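Type 3A cellulose-binding domain protein (Clostridium thermocellum, PDB 4B9P) serves as the extracellular cellulose-binding module of an anti-sigma factor that probably senses biomass polysaccharides and so controls release of the sigma factor SigI2. Local coordinates at residues 47-52 / 133-138; 43-48 / 85-90. All coordinates share one frame; numbering follows the deposited sequence.

Contact 1. Residues 47-52 / 133-138; sequences YYTKDQ and QNSDYS. With CA (calcium ion), chain B.
The calcium site of this family 3 carbohydrate-binding module is built where T49 and D51, just past the end of strand 42-48, meet S135 and D136 of a loop over 80 residues further along the chain. T49 chelates the metal twice, through OG1 at 2.4 Å from the calcium ion and through its backbone O at 2.5 Å. With chi1 at 47°, OG1 sits between the backbone N and the carbonyl carbon, near enough to O for both to reach one ion. The same hydroxyl gives its proton to S135 O, 2.7 Å from T49 OG1 and approached from above the carbonyl plane. D51 binds with both carboxylate oxygens, S135 with OG and D136 with OD1; a water and the backbone O of D132 bring the ligands to eight.

Other ligands of the same ion fix the D136 carboxylate. T49 N donates to D136 OD1 over 3.0 Å in a nearly straight bond (167°), coming from above the carboxylate plane, while D136 OD2 accepts from the calcium-bound water at 2.7 Å. Y48 CB presses on D136 CG at 3.4 Å. Where the segments run in nearly opposite directions, S138 grips Y47 twice: Y47 N donates to S138 OG (2.8 Å), which also bonds K151 O, and S138 N to Y47 O (3.0 Å). A type I turn, Q133 to D136, presents S135 and D136 to the metal. Such a calcium, gripped by side-chain and backbone oxygens from a strand end and a remote loop, is a feature of the CBM3 beta-sandwich.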
# COMPACT_ATOMS: atom_id res chain seq x y z
N TYR A 47 -3.73 -4.14 3.56
CA TYR A 47 -4.09 -4.76 4.84
C TYR A 47 -3.23 -5.97 5.13
O TYR A 47 -2.95 -6.78 4.23
CB TYR A 47 -5.54 -5.23 4.79
CG TYR A 47 -6.55 -4.15 4.71
CD1 TYR A 47 -6.97 -3.47 5.86
CD2 TYR A 47 -7.08 -3.76 3.48
CE1 TYR A 47 -7.95 -2.48 5.80
CE2 TYR A 47 -8.03 -2.77 3.40
CZ TYR A 47 -8.45 -2.13 4.54
OH TYR A 47 -9.42 -1.14 4.40
N TYR A 48 -2.84 -6.14 6.40
CA TYR A 48 -1.94 -7.23 6.74
C TYR A 48 -2.07 -7.49 8.24
O TYR A 48 -2.75 -6.76 8.98
CB TYR A 48 -0.50 -6.87 6.35
CG TYR A 48 0.15 -5.74 7.16
CD1 TYR A 48 -0.13 -4.39 6.89
CD2 TYR A 48 1.07 -6.03 8.15
CE1 TYR A 48 0.44 -3.38 7.60
CE2 TYR A 48 1.69 -5.00 8.87
CZ TYR A 48 1.36 -3.68 8.57
OH TYR A 48 1.94 -2.67 9.28
N THR A 49 -1.41 -8.56 8.69
CA THR A 49 -1.24 -8.82 10.13
C THR A 49 0.21 -8.55 10.51
O THR A 49 1.13 -9.12 9.93
CB THR A 49 -1.64 -10.25 10.47
OG1 THR A 49 -1.02 -11.14 9.52
CG2 THR A 49 -3.18 -10.40 10.46
N LYS A 50 0.40 -7.65 11.48
CA LYS A 50 1.77 -7.23 11.89
C LYS A 50 2.53 -8.33 12.61
O LYS A 50 3.75 -8.23 12.76
CB LYS A 50 1.71 -5.97 12.75
CG LYS A 50 1.05 -6.24 14.13
CD LYS A 50 0.96 -5.00 14.97
CE LYS A 50 0.44 -5.28 16.38
NZ LYS A 50 -0.93 -5.81 16.37
N ASP A 51 1.84 -9.39 13.03
CA ASP A 51 2.48 -10.51 13.70
C ASP A 51 3.21 -9.96 14.92
O ASP A 51 2.58 -9.24 15.71
CB ASP A 51 3.34 -11.29 12.71
CG ASP A 51 2.59 -11.60 11.39
OD1 ASP A 51 1.37 -11.91 11.42
OD2 ASP A 51 3.23 -11.53 10.33
N GLN A 52 4.48 -10.31 15.15
CA GLN A 52 5.20 -9.75 16.31
C GLN A 52 6.21 -8.67 15.93
O GLN A 52 7.06 -8.31 16.73
CB GLN A 52 5.88 -10.90 17.08
CG GLN A 52 4.85 -11.84 17.71
CD GLN A 52 5.51 -12.92 18.49
OE1 GLN A 52 6.03 -13.91 17.91
NE2 GLN A 52 5.56 -12.75 19.79
N GLN A 133 3.75 -13.51 5.60
CA GLN A 133 2.93 -12.82 4.60
C GLN A 133 1.65 -13.54 4.24
O GLN A 133 0.71 -12.91 3.78
CB GLN A 133 3.72 -12.56 3.31
CG GLN A 133 4.96 -11.70 3.53
CD GLN A 133 5.40 -10.97 2.30
OE1 GLN A 133 4.89 -9.88 2.04
NE2 GLN A 133 6.27 -11.58 1.50
N ASN A 134 1.59 -14.86 4.37
CA ASN A 134 0.37 -15.54 3.93
C ASN A 134 -0.81 -15.23 4.85
O ASN A 134 -1.95 -15.44 4.44
CB ASN A 134 0.63 -17.04 3.86
CG ASN A 134 1.56 -17.41 2.74
OD1 ASN A 134 2.59 -18.02 2.95
ND2 ASN A 134 1.20 -17.01 1.54
N SER A 135 -0.54 -14.66 6.02
CA SER A 135 -1.56 -14.19 6.96
C SER A 135 -2.00 -12.75 6.66
O SER A 135 -2.60 -12.10 7.51
CB SER A 135 -1.01 -14.29 8.40
OG SER A 135 0.24 -13.62 8.51
N ASP A 136 -1.62 -12.22 5.49
CA ASP A 136 -1.90 -10.82 5.15
C ASP A 136 -2.95 -10.74 4.05
O ASP A 136 -2.70 -11.19 2.92
CB ASP A 136 -0.63 -10.09 4.69
CG ASP A 136 0.46 -10.09 5.75
OD1 ASP A 136 0.14 -10.37 6.94
OD2 ASP A 136 1.60 -9.73 5.39
N TYR A 137 -4.08 -10.10 4.36
CA TYR A 137 -5.20 -10.01 3.42
C TYR A 137 -4.77 -9.53 2.06
O TYR A 137 -5.21 -10.08 1.06
CB TYR A 137 -6.25 -9.11 4.02
CG TYR A 137 -7.46 -8.89 3.13
CD1 TYR A 137 -8.47 -9.85 3.08
CD2 TYR A 137 -7.62 -7.73 2.40
CE1 TYR A 137 -9.59 -9.64 2.31
CE2 TYR A 137 -8.75 -7.53 1.60
CZ TYR A 137 -9.74 -8.47 1.58
OH TYR A 137 -10.85 -8.32 0.81
N SER A 138 -3.97 -8.49 1.98
CA SER A 138 -3.65 -7.90 0.69
C SER A 138 -2.54 -8.59 -0.08
O SER A 138 -2.30 -8.23 -1.22
CB SER A 138 -3.29 -6.41 0.86
OG SER A 138 -4.40 -5.67 1.34
CA CA B . 1.30 -11.31 8.84
O HOH W 1 2.92 -9.81 7.73

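Contact 2. Residues 43-48 / 85-90; sequences KIRYYY and DSYVEI
Y48 O accepts from two successive backbone amides, D85 N at 2.9 Å and S86 N at 3.0 Å, the signature of a classic beta bulge. It lies at one end of an antiparallel strand pair in the CBM3 beta-sandwich. Beyond the bulge the register is regular, with I44-I90 and Y46-V88 as hydrogen-bonded pairs alternating with R45-E89 and Y47-Y87 as non-hydrogen-bonded ones. I44, Y46, V88 and I90 share one face of the sheet, where I90 reaches strand 104-111 of the opposing sheet. On that face S86 CB lies over the Y48 ring, 3.8 Å from its centroid, and V88 CG2 meets Y48 CE1.

The other face carries a tier of flat groups. The guanidinium of R45 lies on the Y87 ring, planes 21° apart, with R45 CD also over that ring; Y47 sits obliquely beside Y87. R45 NE and NH2 both grip E89 OE1, at 3.0 Å and 3.2 Å, in a salt bridge whose carboxylate is almost coplanar with the guanidinium; OE1 receives NE on its anti lone pair. The second oxygen, E89 OE2, takes a hydrogen bond from a water 2.7 Å away, and that water accepts from K43 NZ at 2.8 Å.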
# COMPACT_ATOMS: atom_id res chain seq x y z
N LYS A 43 -6.77 7.85 -0.66
CA LYS A 43 -6.04 6.99 0.29
C LYS A 43 -6.10 5.57 -0.26
O LYS A 43 -7.12 5.12 -0.80
CB LYS A 43 -6.71 7.03 1.65
CG LYS A 43 -6.79 8.40 2.29
CD LYS A 43 -5.43 9.00 2.59
CE LYS A 43 -5.57 10.38 3.22
NZ LYS A 43 -4.25 11.04 3.39
N ILE A 44 -4.99 4.87 -0.11
CA ILE A 44 -4.86 3.49 -0.56
C ILE A 44 -4.48 2.64 0.63
O ILE A 44 -3.57 3.05 1.36
CB ILE A 44 -3.76 3.40 -1.62
CG1 ILE A 44 -4.05 4.29 -2.83
CG2 ILE A 44 -3.57 1.95 -2.08
CD1 ILE A 44 -2.84 4.50 -3.71
N ARG A 45 -5.13 1.49 0.84
CA ARG A 45 -4.82 0.68 2.03
C ARG A 45 -4.39 -0.72 1.63
O ARG A 45 -5.08 -1.43 0.89
CB ARG A 45 -6.03 0.56 2.97
CG ARG A 45 -6.39 1.88 3.55
CD ARG A 45 -7.54 1.74 4.51
NE ARG A 45 -7.82 3.03 5.10
CZ ARG A 45 -8.88 3.27 5.84
NH1 ARG A 45 -9.76 2.28 6.06
NH2 ARG A 45 -9.09 4.48 6.34
N TYR A 46 -3.25 -1.13 2.20
CA TYR A 46 -2.71 -2.48 2.08
C TYR A 46 -2.88 -3.12 3.46
O TYR A 46 -2.23 -2.68 4.42
CB TYR A 46 -1.22 -2.42 1.70
CG TYR A 46 -0.59 -3.80 1.53
CD1 TYR A 46 -0.05 -4.50 2.63
CD2 TYR A 46 -0.50 -4.40 0.27
CE1 TYR A 46 0.48 -5.77 2.47
CE2 TYR A 46 0.07 -5.68 0.10
CZ TYR A 46 0.57 -6.34 1.20
OH TYR A 46 1.09 -7.57 0.98
N TYR A 47 -3.73 -4.14 3.56
CA TYR A 47 -4.09 -4.76 4.84
C TYR A 47 -3.23 -5.97 5.13
O TYR A 47 -2.95 -6.78 4.23
CB TYR A 47 -5.54 -5.23 4.79
CG TYR A 47 -6.55 -4.15 4.71
CD1 TYR A 47 -6.97 -3.47 5.86
CD2 TYR A 47 -7.08 -3.76 3.48
CE1 TYR A 47 -7.95 -2.48 5.80
CE2 TYR A 47 -8.03 -2.77 3.40
CZ TYR A 47 -8.45 -2.13 4.54
OH TYR A 47 -9.42 -1.14 4.40
N TYR A 48 -2.84 -6.14 6.40
CA TYR A 48 -1.94 -7.23 6.74
C TYR A 48 -2.07 -7.49 8.24
O TYR A 48 -2.75 -6.76 8.98
CB TYR A 48 -0.50 -6.87 6.35
CG TYR A 48 0.15 -5.74 7.16
CD1 TYR A 48 -0.13 -4.39 6.89
CD2 TYR A 48 1.07 -6.03 8.15
CE1 TYR A 48 0.44 -3.38 7.60
CE2 TYR A 48 1.69 -5.00 8.87
CZ TYR A 48 1.36 -3.68 8.57
OH TYR A 48 1.94 -2.67 9.28
N ASP A 85 -4.99 -6.96 10.83
CA ASP A 85 -5.04 -6.18 12.03
C ASP A 85 -4.33 -4.85 11.88
O ASP A 85 -4.30 -4.08 12.84
CB ASP A 85 -4.55 -6.92 13.30
CG ASP A 85 -3.00 -7.06 13.41
OD1 ASP A 85 -2.26 -6.71 12.43
OD2 ASP A 85 -2.54 -7.52 14.50
N SER A 86 -3.79 -4.57 10.68
CA SER A 86 -3.04 -3.33 10.45
C SER A 86 -3.25 -2.99 9.00
O SER A 86 -3.62 -3.87 8.19
CB SER A 86 -1.56 -3.59 10.65
OG SER A 86 -1.29 -4.00 11.98
N TYR A 87 -2.98 -1.75 8.62
CA TYR A 87 -2.88 -1.45 7.20
C TYR A 87 -1.84 -0.37 7.02
O TYR A 87 -1.60 0.46 7.91
CB TYR A 87 -4.21 -1.05 6.52
CG TYR A 87 -4.97 0.05 7.18
CD1 TYR A 87 -4.73 1.40 6.87
CD2 TYR A 87 -5.97 -0.23 8.10
CE1 TYR A 87 -5.50 2.41 7.47
CE2 TYR A 87 -6.73 0.76 8.68
CZ TYR A 87 -6.49 2.09 8.37
OH TYR A 87 -7.24 3.06 8.98
N VAL A 88 -1.19 -0.40 5.86
CA VAL A 88 -0.41 0.72 5.40
C VAL A 88 -1.36 1.62 4.64
O VAL A 88 -2.02 1.17 3.72
CB VAL A 88 0.69 0.21 4.41
CG1 VAL A 88 1.55 1.37 3.97
CG2 VAL A 88 1.51 -0.91 5.05
N GLU A 89 -1.46 2.88 5.05
CA GLU A 89 -2.28 3.82 4.31
C GLU A 89 -1.36 4.75 3.55
O GLU A 89 -0.58 5.51 4.14
CB GLU A 89 -3.16 4.64 5.26
CG GLU A 89 -4.08 5.54 4.49
CD GLU A 89 -5.14 6.17 5.34
OE1 GLU A 89 -6.14 5.50 5.64
OE2 GLU A 89 -4.98 7.35 5.69
N ILE A 90 -1.46 4.71 2.22
CA ILE A 90 -0.65 5.53 1.34
C ILE A 90 -1.54 6.67 0.88
O ILE A 90 -2.70 6.47 0.52
CB ILE A 90 -0.19 4.69 0.15
CG1 ILE A 90 0.81 3.66 0.62
CG2 ILE A 90 0.45 5.59 -0.94
CD1 ILE A 90 1.26 2.67 -0.48
O HOH W 2 -3.09 9.18 5.16

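Overall arrangement
Strand 42-48 runs through both contacts, whose centres are about 10 Å apart, and shows how one strand can serve a sheet and a metal site. Y47 and Y48 belong to both contacts, and the nearest side-chain atom of Y48 is about 5 Å from the calcium ion. The contacts also touch directly. K50 NZ forms a salt bridge with D85 OD2 at 3.0 Å, tying the calcium loop to the bulge, and T49 CA packs on D85 OD1 at 3.3 Å. On the loop side, S138 CB touches Y46 CD2 at 3.5 Å.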